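Local coordinates for protein hypothetical methylmalonyl-CoA decarboxylase alpha subunit (PDB 1X0U) that is of unknown function but belongs to the carboxyl transferase domain family of the ClpP/crotonase clan, probably serving as the carboxyl transferase subunit of a multi-subunit enzyme, at residues S365-P370 / R407-G412; P400-I405 / L426-P431. One frame throughout, in Å; residues are numbered along the deposited sequence.

Both contacts lie in the same crotonase-like half of the chain, their centres about 11 Å apart. Strands 363-369 and 401-406 are neighbours in its mixed sheet, and strand 426-429 follows on the far side of 401-406. Along the chain the segments alternate: 365-370, 400-405, 407-412, 426-431. Interaction 2 is a regular pairing of two sheet strands, whereas interaction 1 joins the end of strand 363-369 to the short strand 408-410, reached after the chain turns a corner at Arg407. Probable backbone hydrogen bonds of Ser365 N with Ile402 O and of Ser365 O with Val404 N tie the contacts directly, so strand 363-369 pairs first with 401-406 and, at its end, with 408-410.

Interaction 1 of 2, residues S365-P370 / R407-G412; sequences SLVDTP and RKSYGG
Asp368 and the pair Arg407 and Lys408 form a salt-bridge network where strand 365-369 meets strand 408-410; the axes of these two short strand segments diverge by 71°. Asp368 CG lies anti to the backbone N (chi1 -171°), placing the carboxylate beside the corner at Arg407. Its OD1 accepts three bonds. Lys408 N meets Asp368 OD1 at 2.9 Å from above the carboxylate plane. Arg407 NE reaches Asp368 OD1 at 3.2 Å, almost straight and on the syn side. Lys408 NZ, 3.0 Å from Asp368 OD1, is also syn but further out of plane. Asp368 OD2 completes the salt bridge to Arg407 NE at 3.0 Å and is also hydrogen-bonded to Tyr289 OH. The carboxylate and guanidinium planes stand 79° apart, which excludes a flat, two-pronged pairing. Lys408 bends at its last two torsions, bringing NZ back to the acid; NZ also reaches Ala285 O, while Arg407 NH2 bonds Lys287 O.

Backbone bonds fasten the ends of this cluster. Arg407 N donates to Val367 O at 3.1 Å, and Tyr410 N to Thr369 O. Between them Thr369 bridges to Ser409 in parallel fashion, although the position of Lys408 O, the acceptor for Thr369 N, is less certain.

Carbon packing completes the contact. Pro370 CB rests on Lys408 CE at 3.6 Å and on Tyr410 CD2 at 3.9 Å. The Val367 CG1 methyl lies against the Ser409 side chain.

Three donors on OD1 and Tyr289 on OD2 fix the buried carboxylate's rotation, with Lys287 and Ala285 holding the cations as a second shell. The two positive charges would be expected to favour its ionised form. The network joins the C-terminal end of a central strand of the crotonase-type sheet to the turn leading into helix 411-416.

Interaction 2 of 2, residues P400-I405 / L426-P431; sequences PKITVI and LVYAWP
Strands 401-405 and 426-429 run parallel, 13° apart in direction, with Ile402, Thr403, Val404 and Ile405 facing Leu426, Val427, Tyr428 and Ala429 in order. Hydrogen bonds alternate as a parallel ladder demands: Thr403 gives N to Leu426 O and receives Tyr428 N on its O (2.8 Å), and Ile405 gives N to Tyr428 O and receives Trp430 N on its O. The first rung, Leu426 N to Lys401 O, is weak.

On the face carrying Ile402, Val404, Leu426 and Tyr428, Ile402 and Leu426 lie side by side, their CD1 atoms 4.1 Å apart. Ile402 CG2, anti to its backbone N, meets the edge of the Tyr428 ring close to the ring plane, 4.0 Å from Tyr428 CD1. Val404 CG1 comes to 3.6 Å from Trp430 NE1, crossing the indole obliquely; that N-H bonds Thr494 OG1. Helix 494-505 covers this face through Leu502 and Val497, and Trp85 of a neighbouring subunit packs on Tyr428.

The other face bears Thr403, Val427, Ile405 and Ala429, where Ile405 CB lies 4.2 Å from Ala429 CB. Thr403 OG1 is satisfied by Ser418 O.

Backbone hydrogen bonds between peptide groups thus set the register in this parallel core of the crotonase-type fold, while branched and aromatic side chains pack one sheet face against helix 494-505 and a neighbouring subunit.

Interaction 1 of 2, residues S365-P370 / R407-G412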
loop_
_atom_site.group_PDB
_atom_site.type_symbol
_atom_site.label_atom_id
_atom_site.label_comp_id
_atom_site.label_asym_id
_atom_site.label_seq_id
_atom_site.Cartn_x
_atom_site.Cartn_y
_atom_site.Cartn_z
ATOM N N SER A 365 -22.075 -24.382 -7.226
ATOM C CA SER A 365 -23.460 -24.246 -7.656
ATOM C C SER A 365 -23.910 -25.534 -8.363
ATOM O O SER A 365 -23.189 -26.087 -9.196
ATOM C CB SER A 365 -23.630 -23.073 -8.627
ATOM O OG SER A 365 -23.319 -21.839 -8.014
ATOM N N LEU A 366 -25.100 -26.005 -8.007
ATOM C CA LEU A 366 -25.697 -27.190 -8.610
ATOM C C LEU A 366 -26.995 -26.610 -9.133
ATOM O O LEU A 366 -27.849 -26.177 -8.359
ATOM C CB LEU A 366 -25.939 -28.270 -7.547
ATOM C CG LEU A 366 -24.637 -28.707 -6.863
ATOM C CD1 LEU A 366 -24.922 -29.514 -5.609
ATOM C CD2 LEU A 366 -23.806 -29.496 -7.836
ATOM N N VAL A 367 -27.140 -26.601 -10.452
ATOM C CA VAL A 367 -28.290 -25.972 -11.079
ATOM C C VAL A 367 -29.414 -26.811 -11.660
ATOM O O VAL A 367 -29.186 -27.833 -12.312
ATOM C CB VAL A 367 -27.806 -25.013 -12.201
ATOM C CG1 VAL A 367 -28.986 -24.214 -12.765
ATOM C CG2 VAL A 367 -26.721 -24.089 -11.654
ATOM N N ASP A 368 -30.633 -26.324 -11.432
ATOM C CA ASP A 368 -31.859 -26.920 -11.950
ATOM C C ASP A 368 -32.983 -25.970 -11.590
ATOM O O ASP A 368 -33.770 -26.220 -10.690
ATOM C CB ASP A 368 -32.125 -28.309 -11.354
ATOM C CG ASP A 368 -33.282 -29.017 -12.042
ATOM O OD1 ASP A 368 -33.741 -28.518 -13.097
ATOM O OD2 ASP A 368 -33.728 -30.073 -11.533
ATOM N N THR A 369 -33.032 -24.857 -12.302
ATOM C CA THR A 369 -34.037 -23.840 -12.060
ATOM C C THR A 369 -34.606 -23.351 -13.388
ATOM O O THR A 369 -33.860 -23.049 -14.322
ATOM C CB THR A 369 -33.429 -22.658 -11.257
ATOM O OG1 THR A 369 -34.402 -21.616 -11.122
ATOM C CG2 THR A 369 -32.177 -22.115 -11.953
ATOM N N PRO A 370 -35.941 -23.284 -13.491
ATOM C CA PRO A 370 -36.665 -22.844 -14.683
ATOM C C PRO A 370 -36.880 -21.334 -14.751
ATOM O O PRO A 370 -37.365 -20.819 -15.757
ATOM C CB PRO A 370 -37.984 -23.585 -14.551
ATOM C CG PRO A 370 -38.243 -23.457 -13.086
ATOM C CD PRO A 370 -36.888 -23.780 -12.472
ATOM N N ARG A 407 -29.662 -30.103 -14.318
ATOM C CA ARG A 407 -30.752 -30.193 -15.274
ATOM C C ARG A 407 -31.087 -28.834 -15.877
ATOM O O ARG A 407 -30.270 -28.247 -16.583
ATOM C CB ARG A 407 -31.997 -30.806 -14.615
ATOM C CG ARG A 407 -33.049 -31.303 -15.619
ATOM C CD ARG A 407 -34.155 -32.116 -14.934
ATOM N NE ARG A 407 -34.894 -31.344 -13.940
ATOM C CZ ARG A 407 -36.003 -31.769 -13.343
ATOM N NH1 ARG A 407 -36.619 -31.006 -12.447
ATOM N NH2 ARG A 407 -36.495 -32.963 -13.641
ATOM N N LYS A 408 -32.279 -28.324 -15.593
ATOM C CA LYS A 408 -32.691 -27.044 -16.148
ATOM C C LYS A 408 -31.837 -25.875 -15.684
ATOM O O LYS A 408 -31.302 -25.878 -14.579
ATOM C CB LYS A 408 -34.152 -26.768 -15.796
ATOM C CG LYS A 408 -35.136 -27.790 -16.370
ATOM C CD LYS A 408 -36.569 -27.306 -16.249
ATOM C CE LYS A 408 -36.940 -26.971 -14.805
ATOM N NZ LYS A 408 -36.610 -28.117 -13.912
ATOM N N SER A 409 -31.717 -24.877 -16.551
ATOM C CA SER A 409 -30.968 -23.661 -16.262
ATOM C C SER A 409 -31.494 -22.658 -17.278
ATOM O O SER A 409 -30.927 -22.499 -18.360
ATOM C CB SER A 409 -29.475 -23.898 -16.457
ATOM O OG SER A 409 -28.726 -22.918 -15.766
ATOM N N TYR A 410 -32.587 -21.992 -16.915
ATOM C CA TYR A 410 -33.256 -21.052 -17.806
ATOM C C TYR A 410 -33.167 -19.575 -17.427
ATOM O O TYR A 410 -33.091 -19.223 -16.252
ATOM C CB TYR A 410 -34.760 -21.385 -17.914
ATOM C CG TYR A 410 -35.158 -22.804 -18.301
ATOM C CD1 TYR A 410 -34.261 -23.684 -18.926
ATOM C CD2 TYR A 410 -36.470 -23.239 -18.109
ATOM C CE1 TYR A 410 -34.676 -24.961 -19.347
ATOM C CE2 TYR A 410 -36.883 -24.501 -18.527
ATOM C CZ TYR A 410 -35.984 -25.355 -19.144
ATOM O OH TYR A 410 -36.416 -26.599 -19.542
ATOM N N GLY A 411 -33.229 -18.735 -18.461
ATOM C CA GLY A 411 -33.220 -17.289 -18.325
ATOM C C GLY A 411 -32.332 -16.626 -17.300
ATOM O O GLY A 411 -31.170 -16.973 -17.164
ATOM N N GLY A 412 -32.891 -15.649 -16.596
ATOM C CA GLY A 412 -32.140 -14.928 -15.585
ATOM C C GLY A 412 -31.645 -15.829 -14.478
ATOM O O GLY A 412 -30.540 -15.640 -13.969
HETATM O O HOH W 1 -36.145 -27.907 -10.691
#

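Interaction 2 of 2, residues P400-I405 / L426-P431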
loop_
_atom_site.group_PDB
_atom_site.type_symbol
_atom_site.label_atom_id
_atom_site.label_comp_id
_atom_site.label_asym_id
_atom_site.label_seq_id
_atom_site.Cartn_x
_atom_site.Cartn_y
_atom_site.Cartn_z
ATOM N N PRO A 400 -12.943 -19.242 -5.146
ATOM C CA PRO A 400 -13.168 -20.129 -6.289
ATOM C C PRO A 400 -14.667 -20.363 -6.493
ATOM O O PRO A 400 -15.419 -20.505 -5.534
ATOM C CB PRO A 400 -12.441 -21.398 -5.877
ATOM C CG PRO A 400 -11.238 -20.831 -5.140
ATOM C CD PRO A 400 -11.878 -19.762 -4.270
ATOM N N LYS A 401 -15.096 -20.390 -7.744
ATOM C CA LYS A 401 -16.496 -20.622 -8.056
ATOM C C LYS A 401 -16.630 -21.622 -9.202
ATOM O O LYS A 401 -16.064 -21.431 -10.274
ATOM C CB LYS A 401 -17.183 -19.301 -8.411
ATOM C CG LYS A 401 -17.364 -18.374 -7.207
ATOM C CD LYS A 401 -17.889 -17.019 -7.626
ATOM C CE LYS A 401 -16.880 -16.290 -8.501
ATOM N NZ LYS A 401 -17.440 -15.007 -8.957
ATOM N N ILE A 402 -17.365 -22.700 -8.950
ATOM C CA ILE A 402 -17.592 -23.742 -9.951
ATOM C C ILE A 402 -19.074 -24.052 -10.019
ATOM O O ILE A 402 -19.742 -24.217 -8.989
ATOM C CB ILE A 402 -16.848 -25.058 -9.602
ATOM C CG1 ILE A 402 -15.345 -24.820 -9.548
ATOM C CG2 ILE A 402 -17.118 -26.101 -10.670
ATOM C CD1 ILE A 402 -14.551 -26.018 -9.060
ATOM N N THR A 403 -19.589 -24.123 -11.240
ATOM C CA THR A 403 -20.990 -24.428 -11.447
ATOM C C THR A 403 -21.152 -25.783 -12.131
ATOM O O THR A 403 -20.440 -26.106 -13.089
ATOM C CB THR A 403 -21.686 -23.344 -12.301
ATOM O OG1 THR A 403 -21.709 -22.111 -11.571
ATOM C CG2 THR A 403 -23.114 -23.734 -12.623
ATOM N N VAL A 404 -22.076 -26.581 -11.602
ATOM C CA VAL A 404 -22.384 -27.878 -12.169
ATOM C C VAL A 404 -23.882 -27.866 -12.438
ATOM O O VAL A 404 -24.698 -27.912 -11.511
ATOM C CB VAL A 404 -22.065 -29.043 -11.218
ATOM C CG1 VAL A 404 -22.511 -30.358 -11.857
ATOM C CG2 VAL A 404 -20.582 -29.100 -10.923
ATOM N N ILE A 405 -24.234 -27.796 -13.713
ATOM C CA ILE A 405 -25.626 -27.779 -14.123
ATOM C C ILE A 405 -26.141 -29.213 -14.201
ATOM O O ILE A 405 -25.707 -30.002 -15.041
ATOM C CB ILE A 405 -25.760 -27.063 -15.483
ATOM C CG1 ILE A 405 -25.261 -25.615 -15.330
ATOM C CG2 ILE A 405 -27.197 -27.125 -15.975
ATOM C CD1 ILE A 405 -25.308 -24.769 -16.591
ATOM N N LEU A 426 -15.106 -22.186 -13.455
ATOM C CA LEU A 426 -15.301 -23.401 -14.238
ATOM C C LEU A 426 -16.803 -23.731 -14.254
ATOM O O LEU A 426 -17.499 -23.569 -13.241
ATOM C CB LEU A 426 -14.509 -24.566 -13.624
ATOM C CG LEU A 426 -12.975 -24.484 -13.537
ATOM C CD1 LEU A 426 -12.462 -25.540 -12.572
ATOM C CD2 LEU A 426 -12.351 -24.672 -14.922
ATOM N N VAL A 427 -17.293 -24.174 -15.411
ATOM C CA VAL A 427 -18.693 -24.536 -15.588
ATOM C C VAL A 427 -18.779 -25.915 -16.244
ATOM O O VAL A 427 -18.238 -26.128 -17.329
ATOM C CB VAL A 427 -19.431 -23.518 -16.497
ATOM C CG1 VAL A 427 -20.829 -24.041 -16.857
ATOM C CG2 VAL A 427 -19.545 -22.171 -15.791
ATOM N N TYR A 428 -19.452 -26.847 -15.575
ATOM C CA TYR A 428 -19.629 -28.194 -16.092
ATOM C C TYR A 428 -21.116 -28.491 -16.188
ATOM O O TYR A 428 -21.925 -27.823 -15.546
ATOM C CB TYR A 428 -18.965 -29.222 -15.178
ATOM C CG TYR A 428 -17.466 -29.062 -15.059
ATOM C CD1 TYR A 428 -16.900 -28.384 -13.981
ATOM C CD2 TYR A 428 -16.612 -29.588 -16.026
ATOM C CE1 TYR A 428 -15.519 -28.236 -13.869
ATOM C CE2 TYR A 428 -15.232 -29.443 -15.922
ATOM C CZ TYR A 428 -14.692 -28.768 -14.847
ATOM O OH TYR A 428 -13.326 -28.607 -14.760
ATOM N N ALA A 429 -21.472 -29.486 -16.996
ATOM C CA ALA A 429 -22.867 -29.866 -17.166
ATOM C C ALA A 429 -23.057 -31.374 -17.350
ATOM O O ALA A 429 -22.240 -32.064 -17.968
ATOM C CB ALA A 429 -23.479 -29.107 -18.348
ATOM N N TRP A 430 -24.140 -31.878 -16.779
ATOM C CA TRP A 430 -24.487 -33.282 -16.881
ATOM C C TRP A 430 -25.188 -33.467 -18.223
ATOM O O TRP A 430 -25.684 -32.500 -18.808
ATOM C CB TRP A 430 -25.448 -33.674 -15.757
ATOM C CG TRP A 430 -24.818 -33.834 -14.415
ATOM C CD1 TRP A 430 -23.543 -33.484 -14.050
ATOM C CD2 TRP A 430 -25.445 -34.357 -13.237
ATOM N NE1 TRP A 430 -23.343 -33.755 -12.714
ATOM C CE2 TRP A 430 -24.491 -34.289 -12.192
ATOM C CE3 TRP A 430 -26.723 -34.872 -12.962
ATOM C CZ2 TRP A 430 -24.775 -34.723 -10.892
ATOM C CZ3 TRP A 430 -27.005 -35.305 -11.661
ATOM C CH2 TRP A 430 -26.033 -35.224 -10.644
ATOM N N PRO A 431 -25.245 -34.713 -18.724
ATOM C CA PRO A 431 -25.906 -34.963 -20.009
ATOM C C PRO A 431 -27.372 -34.527 -19.963
ATOM O O PRO A 431 -27.980 -34.244 -20.989
ATOM C CB PRO A 431 -25.762 -36.477 -20.186
ATOM C CG PRO A 431 -24.518 -36.812 -19.399
ATOM C CD PRO A 431 -24.680 -35.958 -18.167
#